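PDB 4MF4: HpcH/HpaI aldolase/citrate lyase family protein from Burkholderia cenocepacia, which is a member of the HpcH/HpaI aldolase/citrate lyase family, built on a TIM-barrel fold and assembled here as six copies. Local coordinates for residues Gly29-Leu34 / Leu246-Ala251; Asp184-Gly189 / Val224-Phe229; Leu43-Tyr48 / Ala73-Pro78; Val83-Arg88 / Arg102-Pro107. One frame throughout, in Å; residues are numbered along the deposited sequence.

Contact 1 (Gly29-Leu34 / Leu246-Ala251); sequences GLWLSL and LITVSA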
# COMPACT_ATOMS: atom_id res chain seq x y z
N GLY A 29 -12.77 -19.04 -18.89
CA GLY A 29 -11.95 -18.14 -18.09
C GLY A 29 -12.68 -16.85 -17.85
O GLY A 29 -13.69 -16.54 -18.50
N LEU A 30 -12.19 -16.08 -16.90
CA LEU A 30 -12.72 -14.76 -16.65
C LEU A 30 -11.49 -13.83 -16.58
O LEU A 30 -10.48 -14.23 -16.02
CB LEU A 30 -13.43 -14.81 -15.31
CG LEU A 30 -14.34 -13.68 -14.87
CD1 LEU A 30 -15.54 -13.51 -15.83
CD2 LEU A 30 -14.80 -13.98 -13.44
N TRP A 31 -11.57 -12.63 -17.18
CA TRP A 31 -10.55 -11.60 -17.12
C TRP A 31 -10.67 -10.83 -15.81
O TRP A 31 -11.79 -10.42 -15.43
CB TRP A 31 -10.76 -10.59 -18.26
CG TRP A 31 -9.52 -10.12 -18.86
CD1 TRP A 31 -8.99 -8.87 -18.75
CD2 TRP A 31 -8.65 -10.87 -19.71
NE1 TRP A 31 -7.81 -8.82 -19.47
CE2 TRP A 31 -7.59 -10.04 -20.06
CE3 TRP A 31 -8.67 -12.18 -20.19
CZ2 TRP A 31 -6.56 -10.46 -20.88
CZ3 TRP A 31 -7.63 -12.61 -21.00
CH2 TRP A 31 -6.59 -11.75 -21.34
N LEU A 32 -9.54 -10.66 -15.13
CA LEU A 32 -9.51 -9.90 -13.90
C LEU A 32 -8.79 -8.58 -14.13
O LEU A 32 -7.57 -8.54 -14.18
CB LEU A 32 -8.84 -10.67 -12.76
CG LEU A 32 -9.34 -12.08 -12.45
CD1 LEU A 32 -8.52 -12.65 -11.31
CD2 LEU A 32 -10.82 -12.10 -12.13
N SER A 33 -9.59 -7.51 -14.26
CA SER A 33 -9.15 -6.12 -14.47
C SER A 33 -9.20 -5.22 -13.22
O SER A 33 -8.53 -4.18 -13.17
CB SER A 33 -10.06 -5.44 -15.51
OG SER A 33 -10.09 -6.19 -16.72
N LEU A 34 -9.98 -5.60 -12.20
CA LEU A 34 -10.23 -4.69 -11.08
C LEU A 34 -9.03 -4.53 -10.14
O LEU A 34 -8.96 -3.54 -9.39
CB LEU A 34 -11.47 -5.14 -10.26
CG LEU A 34 -12.87 -5.03 -10.87
CD1 LEU A 34 -13.85 -5.85 -10.00
CD2 LEU A 34 -13.25 -3.56 -10.96
N LEU A 246 -10.10 -22.20 -25.37
CA LEU A 246 -9.84 -21.33 -24.22
C LEU A 246 -10.62 -20.04 -24.36
O LEU A 246 -10.16 -19.04 -24.98
CB LEU A 246 -8.35 -21.05 -24.10
CG LEU A 246 -7.92 -20.38 -22.80
CD1 LEU A 246 -7.61 -21.42 -21.73
CD2 LEU A 246 -6.73 -19.50 -23.01
N ILE A 247 -11.83 -20.04 -23.81
CA ILE A 247 -12.79 -18.99 -24.06
C ILE A 247 -12.95 -18.12 -22.82
O ILE A 247 -13.28 -18.64 -21.75
CB ILE A 247 -14.15 -19.57 -24.45
CG1 ILE A 247 -14.02 -20.36 -25.75
CG2 ILE A 247 -15.16 -18.45 -24.62
CD1 ILE A 247 -15.28 -21.08 -26.18
N THR A 248 -12.68 -16.82 -22.97
CA THR A 248 -12.82 -15.84 -21.91
C THR A 248 -14.25 -15.31 -21.96
O THR A 248 -14.64 -14.76 -22.97
CB THR A 248 -11.90 -14.60 -22.09
OG1 THR A 248 -10.58 -14.96 -22.48
CG2 THR A 248 -11.80 -13.81 -20.83
N VAL A 249 -15.00 -15.47 -20.87
CA VAL A 249 -16.38 -14.98 -20.74
C VAL A 249 -16.35 -13.57 -20.16
O VAL A 249 -16.74 -13.33 -19.00
CB VAL A 249 -17.28 -15.95 -19.91
CG1 VAL A 249 -18.74 -15.57 -20.03
CG2 VAL A 249 -17.14 -17.40 -20.33
N SER A 250 -15.84 -12.64 -20.96
CA SER A 250 -15.69 -11.23 -20.60
C SER A 250 -14.82 -11.02 -19.34
O SER A 250 -13.90 -11.78 -19.09
CB SER A 250 -17.07 -10.57 -20.50
OG SER A 250 -17.01 -9.15 -20.45
N ALA A 251 -15.11 -9.99 -18.56
CA ALA A 251 -14.21 -9.47 -17.49
C ALA A 251 -15.03 -9.13 -16.27
O ALA A 251 -16.26 -8.80 -16.37
CB ALA A 251 -13.48 -8.22 -18.00
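Strands 27-32 and 246-251 are the first and last of the TIM barrel, and their parallel pairing closes the cylinder. G29 uses both polar atoms: its N donates to I247 O in the carbonyl plane, while its O accepts from V249 N at 2.9 Å, the donor lying above that plane. W31 N then reaches S250 O at 3.1 Å, nearly straight at 168°. Because G29 pairs with T248 but W31 with A251, the register slips by one, which defines a beta bulge; V249, at the centre of an inverse gamma turn, lies on the strand with the extra residue.

The W31 side chain touches residues at both ends of this slip, A251 and T248. Its CB sits 3.6 Å from A251 CB and 3.5 Å from S250 O. Farther out, CE3 meets T248 CG2 at 3.6 Å, obliquely, and CZ3 passes T248 OG1. At the tip, CZ2 packs on R84 CZ and CH2 on M105 CE. The indole NE1 is hydrogen-bonded to D54, and the rings of W31 and F229 meet edge-to-face. L30 points away at CB, yet with CG anti to the backbone N (chi1 -168°) it brings CD1 back to 3.4 Å from V249 O.

Contact 2 (Asp184-Gly189 / Val224-Phe229); sequences DCLFVG and VAVGIF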
# COMPACT_ATOMS: atom_id res chain seq x y z
N ASP A 184 1.56 -23.28 -26.50
CA ASP A 184 0.50 -24.21 -26.05
C ASP A 184 -0.89 -23.70 -26.46
O ASP A 184 -1.86 -24.45 -26.40
CB ASP A 184 0.54 -24.42 -24.54
CG ASP A 184 1.91 -24.91 -24.04
OD1 ASP A 184 2.40 -25.96 -24.56
OD2 ASP A 184 2.51 -24.23 -23.17
N CYS A 185 -1.02 -22.43 -26.86
CA CYS A 185 -2.31 -21.91 -27.23
C CYS A 185 -2.17 -20.67 -28.08
O CYS A 185 -1.33 -19.85 -27.77
CB CYS A 185 -3.06 -21.50 -25.96
SG CYS A 185 -4.76 -20.94 -26.25
N LEU A 186 -3.01 -20.50 -29.10
CA LEU A 186 -3.05 -19.27 -29.87
C LEU A 186 -4.23 -18.49 -29.34
O LEU A 186 -5.33 -19.03 -29.29
CB LEU A 186 -3.27 -19.53 -31.36
CG LEU A 186 -2.31 -20.44 -32.08
CD1 LEU A 186 -2.82 -20.80 -33.48
CD2 LEU A 186 -0.93 -19.81 -32.12
N PHE A 187 -4.04 -17.21 -28.97
CA PHE A 187 -5.17 -16.46 -28.42
C PHE A 187 -5.57 -15.29 -29.31
O PHE A 187 -4.75 -14.47 -29.66
CB PHE A 187 -4.80 -16.00 -27.02
CG PHE A 187 -5.94 -15.39 -26.25
CD1 PHE A 187 -6.21 -14.05 -26.36
CD2 PHE A 187 -6.69 -16.14 -25.37
CE1 PHE A 187 -7.21 -13.47 -25.61
CE2 PHE A 187 -7.70 -15.58 -24.62
CZ PHE A 187 -7.95 -14.24 -24.73
N VAL A 188 -6.83 -15.25 -29.72
CA VAL A 188 -7.38 -14.11 -30.48
C VAL A 188 -8.04 -13.05 -29.59
O VAL A 188 -9.01 -13.33 -28.86
CB VAL A 188 -8.45 -14.62 -31.50
CG1 VAL A 188 -9.00 -13.48 -32.34
CG2 VAL A 188 -7.87 -15.69 -32.42
N GLY A 189 -7.52 -11.82 -29.63
CA GLY A 189 -8.23 -10.68 -29.05
C GLY A 189 -8.98 -9.92 -30.16
O GLY A 189 -8.35 -9.22 -30.93
N VAL A 224 -3.04 -27.33 -31.88
CA VAL A 224 -2.78 -26.36 -30.84
C VAL A 224 -4.11 -25.70 -30.49
O VAL A 224 -4.87 -25.24 -31.37
CB VAL A 224 -1.78 -25.31 -31.36
CG1 VAL A 224 -1.52 -24.24 -30.30
CG2 VAL A 224 -0.48 -25.99 -31.83
N ALA A 225 -4.43 -25.69 -29.20
CA ALA A 225 -5.57 -24.97 -28.68
C ALA A 225 -5.66 -23.55 -29.17
O ALA A 225 -4.65 -22.85 -29.23
CB ALA A 225 -5.53 -24.95 -27.17
N VAL A 226 -6.89 -23.12 -29.50
CA VAL A 226 -7.13 -21.71 -29.75
C VAL A 226 -8.04 -21.08 -28.69
O VAL A 226 -8.98 -21.70 -28.25
CB VAL A 226 -7.71 -21.50 -31.13
CG1 VAL A 226 -7.81 -20.02 -31.46
CG2 VAL A 226 -6.80 -22.22 -32.14
N GLY A 227 -7.70 -19.86 -28.30
CA GLY A 227 -8.48 -19.12 -27.30
C GLY A 227 -8.96 -17.80 -27.87
O GLY A 227 -8.48 -17.36 -28.91
N ILE A 228 -9.84 -17.13 -27.14
CA ILE A 228 -10.50 -15.94 -27.61
C ILE A 228 -11.13 -15.21 -26.44
O ILE A 228 -11.54 -15.84 -25.43
CB ILE A 228 -11.57 -16.30 -28.69
CG1 ILE A 228 -12.10 -15.05 -29.41
CG2 ILE A 228 -12.66 -17.14 -28.08
CD1 ILE A 228 -12.81 -15.31 -30.71
N PHE A 229 -11.17 -13.88 -26.55
CA PHE A 229 -11.86 -13.04 -25.59
C PHE A 229 -13.24 -12.81 -26.15
O PHE A 229 -13.37 -12.20 -27.22
CB PHE A 229 -11.13 -11.68 -25.41
CG PHE A 229 -11.74 -10.82 -24.33
CD1 PHE A 229 -12.79 -9.95 -24.62
CD2 PHE A 229 -11.35 -10.95 -23.02
CE1 PHE A 229 -13.39 -9.19 -23.63
CE2 PHE A 229 -11.95 -10.19 -22.01
CZ PHE A 229 -12.97 -9.31 -22.34
O HOH W 1 -2.48 -26.96 -27.33
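With CG anti to the backbone N (chi1 -171°) and chi2 at -88°, F187 lays its ring along the neighbouring backbone of G227-F229; C185 takes the same first rotamer and sends SG to 3.7 Å from G227 N. Both side chains lie on one face of two adjacent parallel strands of the TIM barrel, 185-188 and 225-230. I228 N lies over one face of the F187 ring, 3.7 Å from CE2, and CZ comes equally close to F229 N, obliquely to the ring. G227 is paired with F187, and a CB there would clash with F187 CD2, so the close approach of ring to backbone depends on the missing side chain.

On the opposite face, with L186, V188, V226 and I228, the last three pack on helix 206-222. There V226 CG1, anti to its own N, touches L186 O at 3.4 Å, and I228 CG1 similarly approaches V188 O. Four backbone bonds fix the register: L186 N to A225 O, G227 N to L186 O at 2.7 Å, V188 N to G227 O with the donor above the carbonyl plane, and F229 N to V188 O nearly along the C=O axis. At the start of the pair, a water bridges the backbones, donating to D184 O at 2.7 Å and accepting from A225 N at 3.0 Å.

Contact 3 (Leu43-Tyr48 / Ala73-Pro78); sequences LAHAGY and AAAHLP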
# COMPACT_ATOMS: atom_id res chain seq x y z
N LEU A 43 -14.02 -14.47 -6.90
CA LEU A 43 -14.17 -15.12 -8.21
C LEU A 43 -13.55 -16.52 -8.33
O LEU A 43 -13.98 -17.33 -9.16
CB LEU A 43 -13.72 -14.16 -9.34
CG LEU A 43 -14.63 -12.95 -9.47
CD1 LEU A 43 -14.03 -11.91 -10.42
CD2 LEU A 43 -16.02 -13.37 -9.96
N ALA A 44 -12.56 -16.81 -7.51
CA ALA A 44 -12.05 -18.17 -7.35
C ALA A 44 -13.11 -19.19 -6.91
O ALA A 44 -12.88 -20.41 -7.06
CB ALA A 44 -10.85 -18.19 -6.42
N HIS A 45 -14.29 -18.70 -6.48
CA HIS A 45 -15.43 -19.53 -6.10
C HIS A 45 -16.50 -19.57 -7.22
O HIS A 45 -17.58 -20.11 -7.03
CB HIS A 45 -16.10 -19.00 -4.82
CG HIS A 45 -15.27 -19.15 -3.59
ND1 HIS A 45 -15.45 -20.18 -2.69
CD2 HIS A 45 -14.23 -18.42 -3.13
CE1 HIS A 45 -14.58 -20.05 -1.70
NE2 HIS A 45 -13.82 -19.01 -1.95
N ALA A 46 -16.21 -19.01 -8.38
CA ALA A 46 -17.21 -18.84 -9.41
C ALA A 46 -17.29 -20.02 -10.40
O ALA A 46 -18.15 -20.02 -11.27
CB ALA A 46 -16.97 -17.53 -10.16
N GLY A 47 -16.38 -20.99 -10.27
CA GLY A 47 -16.40 -22.20 -11.09
C GLY A 47 -15.62 -22.18 -12.41
O GLY A 47 -15.68 -23.14 -13.19
N TYR A 48 -14.90 -21.11 -12.69
CA TYR A 48 -14.19 -21.00 -13.99
C TYR A 48 -12.97 -21.94 -14.00
O TYR A 48 -12.36 -22.22 -12.95
CB TYR A 48 -13.76 -19.56 -14.25
CG TYR A 48 -14.91 -18.71 -14.71
CD1 TYR A 48 -15.82 -18.20 -13.82
CD2 TYR A 48 -15.08 -18.42 -16.05
CE1 TYR A 48 -16.93 -17.48 -14.26
CE2 TYR A 48 -16.15 -17.67 -16.50
CZ TYR A 48 -17.07 -17.21 -15.61
OH TYR A 48 -18.10 -16.43 -16.06
N ALA A 73 -5.34 -18.72 -4.68
CA ALA A 73 -4.90 -20.00 -4.10
C ALA A 73 -5.57 -20.25 -2.74
O ALA A 73 -5.83 -21.38 -2.35
CB ALA A 73 -3.39 -20.07 -3.95
N ALA A 74 -5.86 -19.17 -2.04
CA ALA A 74 -6.45 -19.28 -0.74
C ALA A 74 -7.83 -19.88 -0.75
O ALA A 74 -8.25 -20.41 0.29
CB ALA A 74 -6.46 -17.91 -0.03
N ALA A 75 -8.54 -19.81 -1.89
CA ALA A 75 -9.87 -20.39 -2.00
C ALA A 75 -9.81 -21.90 -2.05
O ALA A 75 -10.84 -22.52 -1.88
CB ALA A 75 -10.63 -19.88 -3.22
N HIS A 76 -8.66 -22.49 -2.36
CA HIS A 76 -8.47 -23.95 -2.41
C HIS A 76 -9.44 -24.62 -3.41
O HIS A 76 -9.94 -25.73 -3.17
CB HIS A 76 -8.65 -24.61 -1.02
CG HIS A 76 -7.51 -24.39 -0.07
ND1 HIS A 76 -7.15 -23.14 0.41
CD2 HIS A 76 -6.67 -25.27 0.53
CE1 HIS A 76 -6.14 -23.26 1.25
NE2 HIS A 76 -5.82 -24.54 1.33
N LEU A 77 -9.68 -23.97 -4.53
CA LEU A 77 -10.62 -24.49 -5.51
C LEU A 77 -9.89 -24.66 -6.84
O LEU A 77 -8.72 -24.35 -6.92
CB LEU A 77 -11.85 -23.57 -5.58
CG LEU A 77 -12.84 -23.77 -4.39
CD1 LEU A 77 -13.89 -22.65 -4.33
CD2 LEU A 77 -13.54 -25.12 -4.42
N PRO A 78 -10.55 -25.16 -7.87
CA PRO A 78 -9.76 -25.58 -9.06
C PRO A 78 -9.29 -24.53 -10.10
O PRO A 78 -8.53 -24.88 -10.98
CB PRO A 78 -10.69 -26.60 -9.77
CG PRO A 78 -11.83 -26.81 -8.88
CD PRO A 78 -11.92 -25.68 -7.91
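L43 opens a type I turn, its O accepting from A46 N at 2.9 Å. At the second position of that turn, A44 directs its CB to the other segment and meets A75 CB at 3.6 Å, methyl against methyl. The carbonyl oxygen of A44 serves as a further surface: L77 CB rests against A44 O at 3.6 Å, and L77 CD1 lies close to the same oxygen. H45 follows, with CG anti to its carbonyl carbon (chi1 -69°) and chi2 at -99°, a pose that swings the imidazole across to the partner loop. L77 CD1 lies over one face of this ring, 3.4 Å from H45 ND1, in a side-chain crossing near a right angle. At the other nitrogen, and on the same side of the ring plane, NE2 is 3.5 Å from A75 CB, approached obliquely.

In the TIM barrel these are successive helix-to-strand connections, leading from helix 37-43 into strand 50-54 and from helix 62-73 into strand 80-84. The A75 and L77 contacts therefore join two successive loops at the N-terminal end of the barrel strands, about 17 Å from the chain centre to the contact centre. Beyond A46, the chain bends at G47 with positive phi (90°). Y48 then turns away from the 73-78 loop, and its OH is hydrogen-bonded to the backbone oxygen of T260 of a second subunit.

Contact 4 (Val83-Arg88 / Arg102-Pro107); sequences VRVPAR and RTLMFP. With EDO (1,2-ethanediol), chain G.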
# COMPACT_ATOMS: atom_id res chain seq x y z
N VAL A 83 -1.40 -15.26 -16.22
CA VAL A 83 -0.95 -13.86 -16.16
C VAL A 83 -0.68 -13.34 -17.56
O VAL A 83 0.09 -13.95 -18.32
CB VAL A 83 0.31 -13.69 -15.25
CG1 VAL A 83 0.89 -12.28 -15.36
CG2 VAL A 83 -0.04 -13.96 -13.80
N ARG A 84 -1.33 -12.24 -17.95
CA ARG A 84 -0.90 -11.57 -19.21
C ARG A 84 0.15 -10.50 -18.90
O ARG A 84 -0.20 -9.49 -18.27
CB ARG A 84 -2.04 -10.94 -19.98
CG ARG A 84 -1.51 -10.13 -21.18
CD ARG A 84 -2.55 -9.88 -22.24
NE ARG A 84 -3.49 -8.85 -21.82
CZ ARG A 84 -4.46 -8.33 -22.58
NH1 ARG A 84 -4.70 -8.77 -23.83
NH2 ARG A 84 -5.23 -7.39 -22.07
N VAL A 85 1.40 -10.72 -19.36
CA VAL A 85 2.47 -9.78 -19.07
C VAL A 85 2.32 -8.53 -19.95
O VAL A 85 1.61 -8.57 -20.97
CB VAL A 85 3.89 -10.39 -19.20
CG1 VAL A 85 4.05 -11.54 -18.22
CG2 VAL A 85 4.22 -10.81 -20.63
N PRO A 86 2.92 -7.41 -19.54
CA PRO A 86 2.78 -6.17 -20.29
C PRO A 86 3.47 -6.20 -21.66
O PRO A 86 2.98 -5.58 -22.59
CB PRO A 86 3.45 -5.11 -19.39
CG PRO A 86 3.58 -5.75 -18.06
CD PRO A 86 3.78 -7.21 -18.37
N ALA A 87 4.61 -6.91 -21.74
CA ALA A 87 5.49 -6.89 -22.92
C ALA A 87 6.47 -8.07 -22.80
O ALA A 87 6.58 -8.68 -21.75
CB ALA A 87 6.27 -5.59 -22.99
N ARG A 88 7.18 -8.36 -23.87
CA ARG A 88 8.07 -9.49 -23.89
C ARG A 88 9.48 -9.06 -23.47
O ARG A 88 10.40 -9.14 -24.27
CB ARG A 88 8.06 -10.07 -25.30
CG ARG A 88 8.37 -11.53 -25.35
CD ARG A 88 8.24 -12.01 -26.77
NE ARG A 88 9.24 -11.41 -27.62
CZ ARG A 88 9.02 -10.49 -28.53
NH1 ARG A 88 7.80 -10.07 -28.82
NH2 ARG A 88 10.06 -10.05 -29.22
N ARG A 102 2.31 -19.94 -13.61
CA ARG A 102 2.84 -21.01 -14.46
C ARG A 102 2.23 -21.02 -15.86
O ARG A 102 2.62 -21.83 -16.72
CB ARG A 102 2.61 -22.39 -13.80
CG ARG A 102 3.31 -22.49 -12.46
CD ARG A 102 3.36 -23.93 -11.92
NE ARG A 102 2.03 -24.43 -11.63
CZ ARG A 102 1.78 -25.67 -11.21
NH1 ARG A 102 2.76 -26.57 -11.04
NH2 ARG A 102 0.54 -26.03 -10.96
N THR A 103 1.24 -20.15 -16.10
CA THR A 103 0.70 -19.97 -17.44
C THR A 103 0.77 -18.48 -17.75
O THR A 103 0.24 -17.63 -17.01
CB THR A 103 -0.74 -20.51 -17.57
OG1 THR A 103 -0.81 -21.89 -17.18
CG2 THR A 103 -1.23 -20.33 -18.99
N LEU A 104 1.46 -18.14 -18.83
CA LEU A 104 1.69 -16.76 -19.22
C LEU A 104 1.09 -16.49 -20.58
O LEU A 104 1.19 -17.35 -21.50
CB LEU A 104 3.17 -16.50 -19.30
CG LEU A 104 3.97 -16.47 -18.03
CD1 LEU A 104 5.36 -15.91 -18.34
CD2 LEU A 104 3.25 -15.68 -16.96
N MET A 105 0.46 -15.33 -20.72
CA MET A 105 -0.02 -14.86 -22.00
C MET A 105 0.87 -13.69 -22.46
O MET A 105 1.09 -12.73 -21.72
CB MET A 105 -1.48 -14.40 -21.93
CG MET A 105 -2.02 -14.03 -23.31
SD MET A 105 -3.73 -13.49 -23.31
CE MET A 105 -4.53 -14.78 -22.38
N PHE A 106 1.37 -13.78 -23.70
CA PHE A 106 2.18 -12.71 -24.31
C PHE A 106 1.36 -11.93 -25.36
O PHE A 106 0.80 -12.53 -26.31
CB PHE A 106 3.41 -13.33 -24.97
CG PHE A 106 4.38 -13.88 -24.01
CD1 PHE A 106 4.20 -15.14 -23.47
CD2 PHE A 106 5.47 -13.12 -23.61
CE1 PHE A 106 5.13 -15.67 -22.58
CE2 PHE A 106 6.38 -13.62 -22.72
CZ PHE A 106 6.20 -14.91 -22.19
N PRO A 107 1.27 -10.61 -25.20
CA PRO A 107 0.55 -9.78 -26.14
C PRO A 107 1.33 -9.62 -27.43
O PRO A 107 2.52 -9.88 -27.47
CB PRO A 107 0.44 -8.43 -25.43
CG PRO A 107 1.49 -8.40 -24.42
CD PRO A 107 1.88 -9.84 -24.10
C1 EDO G . -8.40 -9.02 -23.79
O1 EDO G . -8.28 -9.22 -25.22
C2 EDO G . -8.75 -7.59 -23.41
O2 EDO G . -7.58 -6.76 -23.53
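Strands 80-84 and 103-106 run parallel, with V83 opposite L104 and R84 opposite M105, their CA atoms 5.0 and 4.4 Å apart. Together with helix 90-98 they form a beta-alpha-beta unit of the TIM barrel. V83 is bonded through both backbone polar atoms: its N donates to T103 O in the carbonyl plane, and its O takes M105 N at 2.8 Å from above that plane. V85 N continues the series to M105 O, nearly along the C=O axis but more bent at hydrogen (146°). Past this point the strand pairing gives way to loop packing, where P107 CD touches V85 O at 3.4 Å and its CG lies near P86 O.

The side chains divide between two faces. V83 and L104 point to the helix side, where L104 CD2 meets V83 CB and the leucine also packs on helix 90-98. F106 CD2 is 3.7 Å from R88 CG and also touches V85 CG2, both oblique to the ring; the R88 chain crosses the phenyl at about a right angle, and its NE is hydrogen-bonded to H117. On the other face, R84 and M105 cross obliquely, CD against SD at 3.9 Å. R84 is extended through chi2 and bent at chi3 (75°). Its guanidinium is held by several partners, with NE in a salt bridge to D54 and NH1 hydrogen-bonded to Q164, which probably helps to fix its orientation. The remaining terminal nitrogen, NH2, donates to 1,2-ethanediol O2 at 2.8 Å, the oxygen lying in the guanidinium plane.

In the fold
From the N terminus, strand 27-32 supplies the first half of contact 1, whose partner arrives only near the end of the chain; its loop encloses the other three contacts. Within it, contact 3, contact 4 and contact 2 close in series, without crossing. Contact 3 ties two successive helix-to-strand loops, contact 4 joins the third and fourth strands in barrel order, and contact 2 the sixth and seventh. Contact 1 then joins the eighth strand to the first. Contacts 1, 2 and 4 meet inside the barrel, where M105 CE packs on both W31 and F187, whereas contact 3 reaches contact 1 through L43 and Y48 and touches neither contact 2 nor contact 4.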